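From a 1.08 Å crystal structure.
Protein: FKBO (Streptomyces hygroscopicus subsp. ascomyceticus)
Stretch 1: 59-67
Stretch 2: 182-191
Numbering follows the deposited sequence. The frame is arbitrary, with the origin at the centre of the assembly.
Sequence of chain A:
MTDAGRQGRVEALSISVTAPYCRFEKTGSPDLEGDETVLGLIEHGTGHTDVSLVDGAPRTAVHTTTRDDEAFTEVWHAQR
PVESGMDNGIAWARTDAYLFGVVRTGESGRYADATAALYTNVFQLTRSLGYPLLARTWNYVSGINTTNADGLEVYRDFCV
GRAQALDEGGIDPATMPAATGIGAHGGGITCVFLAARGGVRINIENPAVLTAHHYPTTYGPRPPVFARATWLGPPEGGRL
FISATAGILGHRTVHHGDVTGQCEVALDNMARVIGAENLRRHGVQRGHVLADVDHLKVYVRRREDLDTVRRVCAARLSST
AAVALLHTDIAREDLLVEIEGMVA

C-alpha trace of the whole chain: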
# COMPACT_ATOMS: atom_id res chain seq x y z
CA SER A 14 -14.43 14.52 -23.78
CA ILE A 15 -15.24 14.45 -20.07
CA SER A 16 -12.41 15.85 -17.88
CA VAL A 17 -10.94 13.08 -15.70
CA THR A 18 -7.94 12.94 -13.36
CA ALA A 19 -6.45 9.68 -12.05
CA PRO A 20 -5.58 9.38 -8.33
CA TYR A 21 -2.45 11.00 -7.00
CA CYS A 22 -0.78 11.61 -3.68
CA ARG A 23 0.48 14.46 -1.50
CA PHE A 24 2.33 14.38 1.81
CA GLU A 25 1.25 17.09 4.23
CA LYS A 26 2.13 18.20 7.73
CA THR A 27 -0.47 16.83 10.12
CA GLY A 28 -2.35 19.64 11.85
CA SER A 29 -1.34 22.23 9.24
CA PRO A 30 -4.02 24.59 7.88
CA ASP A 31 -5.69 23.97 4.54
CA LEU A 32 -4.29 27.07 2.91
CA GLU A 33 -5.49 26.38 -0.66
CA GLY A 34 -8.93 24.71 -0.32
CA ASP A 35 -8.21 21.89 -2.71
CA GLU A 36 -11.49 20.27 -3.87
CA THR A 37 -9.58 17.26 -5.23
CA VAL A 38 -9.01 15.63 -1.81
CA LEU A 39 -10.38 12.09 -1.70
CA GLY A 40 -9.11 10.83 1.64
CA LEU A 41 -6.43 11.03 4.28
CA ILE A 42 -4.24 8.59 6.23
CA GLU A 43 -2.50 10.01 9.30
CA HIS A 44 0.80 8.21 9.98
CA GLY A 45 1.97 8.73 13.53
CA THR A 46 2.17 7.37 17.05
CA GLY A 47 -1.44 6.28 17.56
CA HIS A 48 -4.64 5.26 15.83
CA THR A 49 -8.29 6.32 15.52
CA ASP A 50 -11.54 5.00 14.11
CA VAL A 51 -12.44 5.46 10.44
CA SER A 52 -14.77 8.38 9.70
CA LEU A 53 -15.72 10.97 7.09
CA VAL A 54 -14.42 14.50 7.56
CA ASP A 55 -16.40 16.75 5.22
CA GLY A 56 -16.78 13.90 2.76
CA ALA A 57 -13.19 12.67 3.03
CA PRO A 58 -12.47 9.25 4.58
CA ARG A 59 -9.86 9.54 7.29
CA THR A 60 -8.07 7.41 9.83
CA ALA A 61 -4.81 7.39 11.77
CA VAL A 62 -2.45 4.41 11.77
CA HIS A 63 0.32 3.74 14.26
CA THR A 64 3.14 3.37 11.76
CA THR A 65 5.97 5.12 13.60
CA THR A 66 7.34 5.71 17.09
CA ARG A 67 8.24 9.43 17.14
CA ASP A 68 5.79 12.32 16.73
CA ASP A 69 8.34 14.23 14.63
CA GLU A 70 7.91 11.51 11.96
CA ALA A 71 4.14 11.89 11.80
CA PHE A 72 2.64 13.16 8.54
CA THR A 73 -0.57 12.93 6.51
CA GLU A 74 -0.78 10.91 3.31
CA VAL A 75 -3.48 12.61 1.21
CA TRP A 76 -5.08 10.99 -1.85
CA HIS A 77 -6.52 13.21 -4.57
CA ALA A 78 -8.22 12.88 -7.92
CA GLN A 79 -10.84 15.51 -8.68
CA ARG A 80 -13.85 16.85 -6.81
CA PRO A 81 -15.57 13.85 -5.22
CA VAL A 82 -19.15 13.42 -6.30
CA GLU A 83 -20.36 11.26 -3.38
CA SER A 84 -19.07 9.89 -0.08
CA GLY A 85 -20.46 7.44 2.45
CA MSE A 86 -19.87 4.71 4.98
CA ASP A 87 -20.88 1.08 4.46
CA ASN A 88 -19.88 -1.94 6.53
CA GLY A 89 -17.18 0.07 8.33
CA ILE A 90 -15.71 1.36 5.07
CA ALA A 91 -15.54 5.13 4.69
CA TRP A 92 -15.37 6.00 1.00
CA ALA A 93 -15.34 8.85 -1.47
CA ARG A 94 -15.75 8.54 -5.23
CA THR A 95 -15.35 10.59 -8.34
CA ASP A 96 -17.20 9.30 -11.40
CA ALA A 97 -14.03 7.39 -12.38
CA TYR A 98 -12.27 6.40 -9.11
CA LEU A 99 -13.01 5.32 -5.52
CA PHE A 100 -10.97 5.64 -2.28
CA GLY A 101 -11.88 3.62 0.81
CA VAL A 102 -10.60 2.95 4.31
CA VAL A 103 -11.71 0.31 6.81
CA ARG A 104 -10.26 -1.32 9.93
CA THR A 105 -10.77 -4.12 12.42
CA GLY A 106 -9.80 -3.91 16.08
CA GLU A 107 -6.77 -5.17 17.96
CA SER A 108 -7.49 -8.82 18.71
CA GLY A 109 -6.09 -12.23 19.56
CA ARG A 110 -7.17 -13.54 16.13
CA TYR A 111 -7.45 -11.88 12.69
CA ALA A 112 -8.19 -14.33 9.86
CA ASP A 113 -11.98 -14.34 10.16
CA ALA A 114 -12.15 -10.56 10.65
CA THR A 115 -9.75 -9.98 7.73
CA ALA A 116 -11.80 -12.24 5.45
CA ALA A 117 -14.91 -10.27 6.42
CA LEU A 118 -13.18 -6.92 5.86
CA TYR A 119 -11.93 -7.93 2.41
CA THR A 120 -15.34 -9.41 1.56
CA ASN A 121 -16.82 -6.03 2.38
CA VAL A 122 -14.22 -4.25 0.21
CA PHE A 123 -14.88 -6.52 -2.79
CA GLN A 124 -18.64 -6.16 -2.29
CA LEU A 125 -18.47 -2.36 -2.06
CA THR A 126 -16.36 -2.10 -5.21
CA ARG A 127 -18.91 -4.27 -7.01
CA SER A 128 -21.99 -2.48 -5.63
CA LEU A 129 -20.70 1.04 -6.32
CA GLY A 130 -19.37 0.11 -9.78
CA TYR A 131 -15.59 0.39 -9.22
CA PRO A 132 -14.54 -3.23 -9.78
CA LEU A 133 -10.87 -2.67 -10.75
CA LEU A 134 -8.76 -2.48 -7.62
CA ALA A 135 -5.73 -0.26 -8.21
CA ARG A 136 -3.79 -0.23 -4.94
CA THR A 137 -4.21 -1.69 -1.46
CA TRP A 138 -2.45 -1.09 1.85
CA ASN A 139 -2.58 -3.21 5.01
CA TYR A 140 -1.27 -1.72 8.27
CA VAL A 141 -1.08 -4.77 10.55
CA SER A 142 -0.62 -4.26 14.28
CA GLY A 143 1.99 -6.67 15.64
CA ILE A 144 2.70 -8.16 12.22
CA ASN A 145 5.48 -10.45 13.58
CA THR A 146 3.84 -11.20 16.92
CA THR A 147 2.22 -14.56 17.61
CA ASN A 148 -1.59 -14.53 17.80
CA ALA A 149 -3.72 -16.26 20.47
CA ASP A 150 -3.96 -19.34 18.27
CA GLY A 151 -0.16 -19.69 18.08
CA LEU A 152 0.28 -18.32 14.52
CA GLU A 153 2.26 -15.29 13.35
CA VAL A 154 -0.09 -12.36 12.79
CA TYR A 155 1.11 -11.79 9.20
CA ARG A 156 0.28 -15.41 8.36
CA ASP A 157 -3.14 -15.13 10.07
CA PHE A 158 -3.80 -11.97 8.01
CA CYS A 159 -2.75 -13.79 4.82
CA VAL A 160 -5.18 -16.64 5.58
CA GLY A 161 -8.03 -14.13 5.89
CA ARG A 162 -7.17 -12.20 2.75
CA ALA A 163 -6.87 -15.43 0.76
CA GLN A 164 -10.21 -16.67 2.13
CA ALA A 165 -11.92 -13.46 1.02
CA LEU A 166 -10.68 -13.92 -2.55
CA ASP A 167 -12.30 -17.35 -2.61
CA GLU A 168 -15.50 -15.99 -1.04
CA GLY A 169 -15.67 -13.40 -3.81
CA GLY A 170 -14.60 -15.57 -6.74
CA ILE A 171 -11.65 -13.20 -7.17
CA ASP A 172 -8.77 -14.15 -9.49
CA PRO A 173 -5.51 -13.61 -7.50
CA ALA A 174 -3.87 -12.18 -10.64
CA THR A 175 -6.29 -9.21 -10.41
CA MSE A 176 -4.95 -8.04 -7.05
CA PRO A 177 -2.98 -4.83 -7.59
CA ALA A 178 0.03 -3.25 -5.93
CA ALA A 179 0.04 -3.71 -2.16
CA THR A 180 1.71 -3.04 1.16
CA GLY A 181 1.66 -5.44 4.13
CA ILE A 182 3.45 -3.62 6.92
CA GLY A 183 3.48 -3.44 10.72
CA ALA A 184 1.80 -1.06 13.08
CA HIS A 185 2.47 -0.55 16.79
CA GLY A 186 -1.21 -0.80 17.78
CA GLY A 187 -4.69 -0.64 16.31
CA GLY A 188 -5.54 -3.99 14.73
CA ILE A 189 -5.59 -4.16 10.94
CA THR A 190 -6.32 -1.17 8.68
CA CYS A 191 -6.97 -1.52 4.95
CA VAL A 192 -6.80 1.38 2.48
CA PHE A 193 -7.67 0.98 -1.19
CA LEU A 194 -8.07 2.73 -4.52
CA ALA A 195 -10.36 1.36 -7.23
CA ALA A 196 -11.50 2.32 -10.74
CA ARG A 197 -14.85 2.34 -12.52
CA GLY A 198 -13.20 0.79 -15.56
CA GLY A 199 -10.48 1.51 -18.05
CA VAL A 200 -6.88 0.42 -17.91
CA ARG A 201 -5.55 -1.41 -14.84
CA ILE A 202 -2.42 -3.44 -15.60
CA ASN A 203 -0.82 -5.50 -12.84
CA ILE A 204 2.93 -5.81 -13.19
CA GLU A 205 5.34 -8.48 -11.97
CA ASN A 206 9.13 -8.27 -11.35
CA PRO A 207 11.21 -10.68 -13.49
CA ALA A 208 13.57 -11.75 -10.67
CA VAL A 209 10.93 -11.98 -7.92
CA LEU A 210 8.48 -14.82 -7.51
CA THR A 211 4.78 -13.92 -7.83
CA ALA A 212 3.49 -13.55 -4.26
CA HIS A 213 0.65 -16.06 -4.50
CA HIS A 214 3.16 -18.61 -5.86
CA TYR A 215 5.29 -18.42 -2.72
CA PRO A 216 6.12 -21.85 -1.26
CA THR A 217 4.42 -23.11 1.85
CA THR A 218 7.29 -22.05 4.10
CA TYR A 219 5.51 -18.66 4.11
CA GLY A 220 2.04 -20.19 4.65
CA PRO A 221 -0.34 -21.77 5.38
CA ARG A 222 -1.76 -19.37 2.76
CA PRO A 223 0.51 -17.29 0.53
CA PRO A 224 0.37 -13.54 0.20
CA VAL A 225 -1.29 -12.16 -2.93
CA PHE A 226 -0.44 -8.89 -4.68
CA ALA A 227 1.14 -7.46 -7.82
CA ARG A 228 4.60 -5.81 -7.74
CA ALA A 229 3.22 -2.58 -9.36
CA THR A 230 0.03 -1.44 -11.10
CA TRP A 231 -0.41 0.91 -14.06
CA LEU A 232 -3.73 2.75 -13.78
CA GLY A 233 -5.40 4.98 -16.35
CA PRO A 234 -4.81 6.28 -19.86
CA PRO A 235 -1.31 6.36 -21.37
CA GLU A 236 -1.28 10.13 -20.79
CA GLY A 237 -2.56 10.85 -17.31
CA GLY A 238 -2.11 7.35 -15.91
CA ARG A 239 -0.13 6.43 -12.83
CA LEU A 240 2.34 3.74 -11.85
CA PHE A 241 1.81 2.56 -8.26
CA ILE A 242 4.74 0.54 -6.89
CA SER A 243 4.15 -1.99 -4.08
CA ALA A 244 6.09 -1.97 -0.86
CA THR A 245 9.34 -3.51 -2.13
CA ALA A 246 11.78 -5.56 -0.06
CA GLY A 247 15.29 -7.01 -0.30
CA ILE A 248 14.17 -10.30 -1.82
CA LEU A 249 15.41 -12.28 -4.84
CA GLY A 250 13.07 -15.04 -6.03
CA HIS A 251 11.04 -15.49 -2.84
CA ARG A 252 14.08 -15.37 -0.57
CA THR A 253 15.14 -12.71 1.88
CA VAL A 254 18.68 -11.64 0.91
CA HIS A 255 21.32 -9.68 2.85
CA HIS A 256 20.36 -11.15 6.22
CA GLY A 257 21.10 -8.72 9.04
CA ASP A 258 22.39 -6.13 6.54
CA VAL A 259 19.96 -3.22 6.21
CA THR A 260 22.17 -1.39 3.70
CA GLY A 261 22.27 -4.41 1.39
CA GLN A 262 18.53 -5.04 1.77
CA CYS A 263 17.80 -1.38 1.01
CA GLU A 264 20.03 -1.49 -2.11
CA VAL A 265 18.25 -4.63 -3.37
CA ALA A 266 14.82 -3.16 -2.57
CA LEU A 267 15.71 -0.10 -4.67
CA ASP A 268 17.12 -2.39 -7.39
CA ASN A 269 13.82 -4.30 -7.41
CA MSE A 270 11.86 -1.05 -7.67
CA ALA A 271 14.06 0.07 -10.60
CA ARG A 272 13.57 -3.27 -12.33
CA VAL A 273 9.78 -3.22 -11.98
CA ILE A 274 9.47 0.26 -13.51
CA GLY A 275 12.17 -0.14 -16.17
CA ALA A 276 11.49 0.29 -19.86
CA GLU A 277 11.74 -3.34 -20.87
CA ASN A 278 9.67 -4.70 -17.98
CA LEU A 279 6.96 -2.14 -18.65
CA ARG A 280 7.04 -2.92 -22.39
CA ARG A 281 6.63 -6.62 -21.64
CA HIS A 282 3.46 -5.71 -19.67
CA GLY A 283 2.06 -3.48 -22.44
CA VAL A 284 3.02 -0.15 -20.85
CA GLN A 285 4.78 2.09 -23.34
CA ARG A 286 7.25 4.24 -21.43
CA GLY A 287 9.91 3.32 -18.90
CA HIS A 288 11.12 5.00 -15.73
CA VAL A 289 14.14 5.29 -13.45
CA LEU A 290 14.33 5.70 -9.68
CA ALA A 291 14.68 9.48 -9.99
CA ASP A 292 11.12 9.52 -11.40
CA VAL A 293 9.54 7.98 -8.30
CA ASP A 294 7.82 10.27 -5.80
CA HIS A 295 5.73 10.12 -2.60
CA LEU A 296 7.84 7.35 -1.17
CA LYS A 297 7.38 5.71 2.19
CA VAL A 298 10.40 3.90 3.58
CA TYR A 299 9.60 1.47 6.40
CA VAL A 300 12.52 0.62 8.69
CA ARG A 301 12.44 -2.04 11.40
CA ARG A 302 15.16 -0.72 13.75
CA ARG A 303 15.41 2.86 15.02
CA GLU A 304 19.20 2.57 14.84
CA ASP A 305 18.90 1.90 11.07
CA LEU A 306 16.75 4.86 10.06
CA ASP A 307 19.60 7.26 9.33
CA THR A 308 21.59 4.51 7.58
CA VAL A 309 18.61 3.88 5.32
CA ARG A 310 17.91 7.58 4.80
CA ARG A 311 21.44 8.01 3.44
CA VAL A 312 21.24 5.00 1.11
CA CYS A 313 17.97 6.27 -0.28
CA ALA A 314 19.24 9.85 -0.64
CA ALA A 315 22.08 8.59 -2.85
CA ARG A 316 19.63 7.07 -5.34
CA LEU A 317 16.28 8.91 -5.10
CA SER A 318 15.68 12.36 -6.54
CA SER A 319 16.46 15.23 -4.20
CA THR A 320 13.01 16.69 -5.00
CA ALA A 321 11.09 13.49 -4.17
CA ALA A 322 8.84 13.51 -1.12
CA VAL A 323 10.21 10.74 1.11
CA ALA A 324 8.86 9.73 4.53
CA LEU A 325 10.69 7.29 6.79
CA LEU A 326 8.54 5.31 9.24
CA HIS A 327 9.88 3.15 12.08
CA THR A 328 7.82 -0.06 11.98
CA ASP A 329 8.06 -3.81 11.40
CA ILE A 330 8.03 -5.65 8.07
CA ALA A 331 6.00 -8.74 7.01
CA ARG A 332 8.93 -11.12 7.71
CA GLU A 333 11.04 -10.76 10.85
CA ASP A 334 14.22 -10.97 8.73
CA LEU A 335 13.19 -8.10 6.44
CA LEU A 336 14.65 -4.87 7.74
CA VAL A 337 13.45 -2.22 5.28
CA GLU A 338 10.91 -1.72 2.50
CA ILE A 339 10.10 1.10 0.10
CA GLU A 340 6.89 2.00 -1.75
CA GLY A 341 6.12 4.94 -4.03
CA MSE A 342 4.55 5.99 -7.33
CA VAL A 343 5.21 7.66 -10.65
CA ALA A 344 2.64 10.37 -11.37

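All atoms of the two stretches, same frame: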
# COMPACT_ATOMS: atom_id res chain seq x y z
N ARG A 59 -11.06 9.29 6.54
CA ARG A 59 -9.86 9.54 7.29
C ARG A 59 -9.66 8.51 8.38
O ARG A 59 -10.63 8.07 9.00
CB ARG A 59 -9.97 10.94 7.94
CG ARG A 59 -8.89 11.32 8.90
CD ARG A 59 -9.36 11.06 10.32
NE ARG A 59 -8.35 11.40 11.31
CZ ARG A 59 -8.59 11.58 12.60
NH1 ARG A 59 -9.83 11.48 13.06
NH2 ARG A 59 -7.60 11.90 13.42
N THR A 60 -8.40 8.14 8.63
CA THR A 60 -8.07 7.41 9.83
C THR A 60 -6.60 7.66 10.14
O THR A 60 -5.86 8.12 9.29
CB THR A 60 -8.36 5.90 9.69
OG1 THR A 60 -8.47 5.30 10.99
CG2 THR A 60 -7.28 5.16 8.91
N ALA A 61 -6.20 7.33 11.37
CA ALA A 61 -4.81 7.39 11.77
C ALA A 61 -4.30 5.98 12.01
O ALA A 61 -5.00 5.17 12.63
CB ALA A 61 -4.65 8.22 13.03
N VAL A 62 -3.09 5.71 11.53
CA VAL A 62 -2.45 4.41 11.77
C VAL A 62 -1.14 4.61 12.51
O VAL A 62 -0.46 5.64 12.37
CB VAL A 62 -2.22 3.62 10.43
CG1 VAL A 62 -3.56 3.18 9.85
CG2 VAL A 62 -1.41 4.46 9.41
N HIS A 63 -0.82 3.63 13.34
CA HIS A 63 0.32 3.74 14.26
C HIS A 63 1.56 3.13 13.59
O HIS A 63 2.02 2.05 13.95
CB HIS A 63 -0.02 3.08 15.59
CG HIS A 63 0.95 3.37 16.69
ND1 HIS A 63 0.68 3.11 18.01
CD2 HIS A 63 2.21 3.89 16.65
CE1 HIS A 63 1.72 3.46 18.74
NE2 HIS A 63 2.67 3.93 17.94
N THR A 64 2.07 3.87 12.62
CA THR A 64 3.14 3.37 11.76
C THR A 64 4.52 3.93 12.08
O THR A 64 5.49 3.60 11.38
CB THR A 64 2.81 3.62 10.31
OG1 THR A 64 2.38 4.98 10.19
CG2 THR A 64 1.70 2.66 9.83
N THR A 65 4.64 4.72 13.15
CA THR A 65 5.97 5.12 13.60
C THR A 65 5.97 5.39 15.10
O THR A 65 4.93 5.31 15.74
CB THR A 65 6.54 6.27 12.76
OG1 THR A 65 7.97 6.29 12.95
CG2 THR A 65 5.86 7.60 13.11
N THR A 66 7.15 5.67 15.65
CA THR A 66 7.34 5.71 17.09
C THR A 66 7.78 7.07 17.61
O THR A 66 7.99 7.22 18.81
CB THR A 66 8.37 4.65 17.54
OG1 THR A 66 9.62 4.92 16.90
CG2 THR A 66 7.89 3.25 17.18
N ARG A 67 7.92 8.06 16.73
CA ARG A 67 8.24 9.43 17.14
C ARG A 67 7.24 10.39 16.50
O ARG A 67 6.97 10.31 15.28
CB ARG A 67 9.62 9.85 16.69
CG ARG A 67 10.76 9.15 17.37
CD ARG A 67 12.06 9.63 16.76
NE ARG A 67 12.26 11.07 16.95
CZ ARG A 67 12.83 11.63 18.01
NH1 ARG A 67 13.29 10.86 18.99
NH2 ARG A 67 12.96 12.95 18.07
N ILE A 182 2.41 -4.21 6.09
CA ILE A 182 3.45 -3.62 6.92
C ILE A 182 2.95 -3.54 8.35
O ILE A 182 1.74 -3.55 8.58
CB ILE A 182 3.82 -2.21 6.34
CG1 ILE A 182 5.21 -1.78 6.78
CG2 ILE A 182 2.75 -1.15 6.69
CD1 ILE A 182 6.30 -2.54 6.06
N GLY A 183 3.87 -3.46 9.32
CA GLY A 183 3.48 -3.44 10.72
C GLY A 183 2.91 -2.12 11.18
O GLY A 183 3.12 -1.06 10.59
N ALA A 184 2.18 -2.21 12.28
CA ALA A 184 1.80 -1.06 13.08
C ALA A 184 2.05 -1.40 14.55
O ALA A 184 2.10 -2.57 14.93
CB ALA A 184 0.33 -0.69 12.84
N HIS A 185 2.14 -0.37 15.38
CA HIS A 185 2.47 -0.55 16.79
C HIS A 185 1.23 -0.64 17.69
O HIS A 185 1.37 -0.73 18.91
CB HIS A 185 3.37 0.59 17.28
CG HIS A 185 4.64 0.71 16.50
ND1 HIS A 185 5.77 -0.02 16.81
CD2 HIS A 185 4.95 1.44 15.40
CE1 HIS A 185 6.72 0.27 15.94
NE2 HIS A 185 6.25 1.14 15.06
N GLY A 186 0.05 -0.63 17.08
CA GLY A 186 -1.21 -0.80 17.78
C GLY A 186 -2.31 -0.65 16.75
O GLY A 186 -2.05 -0.29 15.61
N GLY A 187 -3.54 -0.95 17.14
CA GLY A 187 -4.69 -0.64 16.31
C GLY A 187 -5.15 -1.69 15.32
O GLY A 187 -5.72 -1.33 14.28
N GLY A 188 -4.97 -2.97 15.61
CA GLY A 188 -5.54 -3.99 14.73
C GLY A 188 -5.05 -3.87 13.29
O GLY A 188 -3.88 -3.57 13.03
N ILE A 189 -5.95 -4.13 12.35
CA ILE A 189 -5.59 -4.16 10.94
C ILE A 189 -6.41 -3.10 10.20
O ILE A 189 -7.63 -3.10 10.28
CB ILE A 189 -5.78 -5.53 10.32
CG1 ILE A 189 -4.90 -6.57 11.04
CG2 ILE A 189 -5.45 -5.49 8.81
CD1 ILE A 189 -4.95 -7.97 10.48
N THR A 190 -5.71 -2.22 9.48
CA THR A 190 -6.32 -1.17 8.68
C THR A 190 -6.02 -1.45 7.21
O THR A 190 -4.87 -1.70 6.85
CB THR A 190 -5.76 0.20 9.07
OG1 THR A 190 -5.96 0.43 10.47
CG2 THR A 190 -6.40 1.35 8.30
N CYS A 191 -7.07 -1.35 6.39
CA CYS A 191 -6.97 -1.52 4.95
C CYS A 191 -7.39 -0.23 4.24
O CYS A 191 -8.45 0.35 4.54
CB CYS A 191 -7.86 -2.67 4.49
SG CYS A 191 -7.93 -2.94 2.69
O HOH W 1 -2.82 1.38 13.46

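Stretches 59-67 and 182-191 meet mainly where each leaves a β-strand, and together they bury 401 Å² of surface. Touching residues are at least 119 positions apart in sequence, so the contact is purely tertiary. The backbones come nearest at Thr-64 and Ala-184, whose CA atoms lie 4.8 Å apart.

One direct hydrogen bond joins the two stretches. The amide His-185 N donates to the carbonyl His-63 O at 2.8 Å with an N-H...O angle of 161°, a short and nearly linear geometry. The same carbonyl oxygen, His-63 O, lies 3.2 Å from Ala-184 CA, beside the residue that bonds to it. A water adds a second backbone link: it accepts from His-63 N (3.0 Å) and donates to Gly-186 O (2.8 Å). Both polar backbone groups of His-63 are thus engaged with the second stretch, directly or through solvent. Within the first stretch, a weak bond from Thr-64 N to Val-62 O (3.1 Å) spans the turn.

The two histidines have the largest covered areas of any residues here, and CH-π packing joins them to each other and to Thr-66. His-185 CB sits 3.4 Å from the centroid of the His-63 ring, only 8° off its normal, placing aliphatic hydrogens over the π face. The His-185 ring in turn receives Thr-66 CG2, 3.6 Å from its centroid and 22° off the normal. The two imidazoles themselves are oblique, with centroids 5.2 Å apart and planes at 51°. At the edge of the His-185 ring, CD2 lies 4.2 Å from Thr-64 C.

Beyond the loop of the second stretch, in strand 189-191, buried Thr-190 packs against strand residues of the first. Thr-190 CG2 lies 4.0 Å from Thr-60 CG2, and Val-62 CG1 lies 3.7 Å from both Thr-190 OG1 and Thr-190 CG2. Between these two regions, Gly-187 and Gly-188 adopt positive phi angles that favour glycine and make no contact with the first stretch.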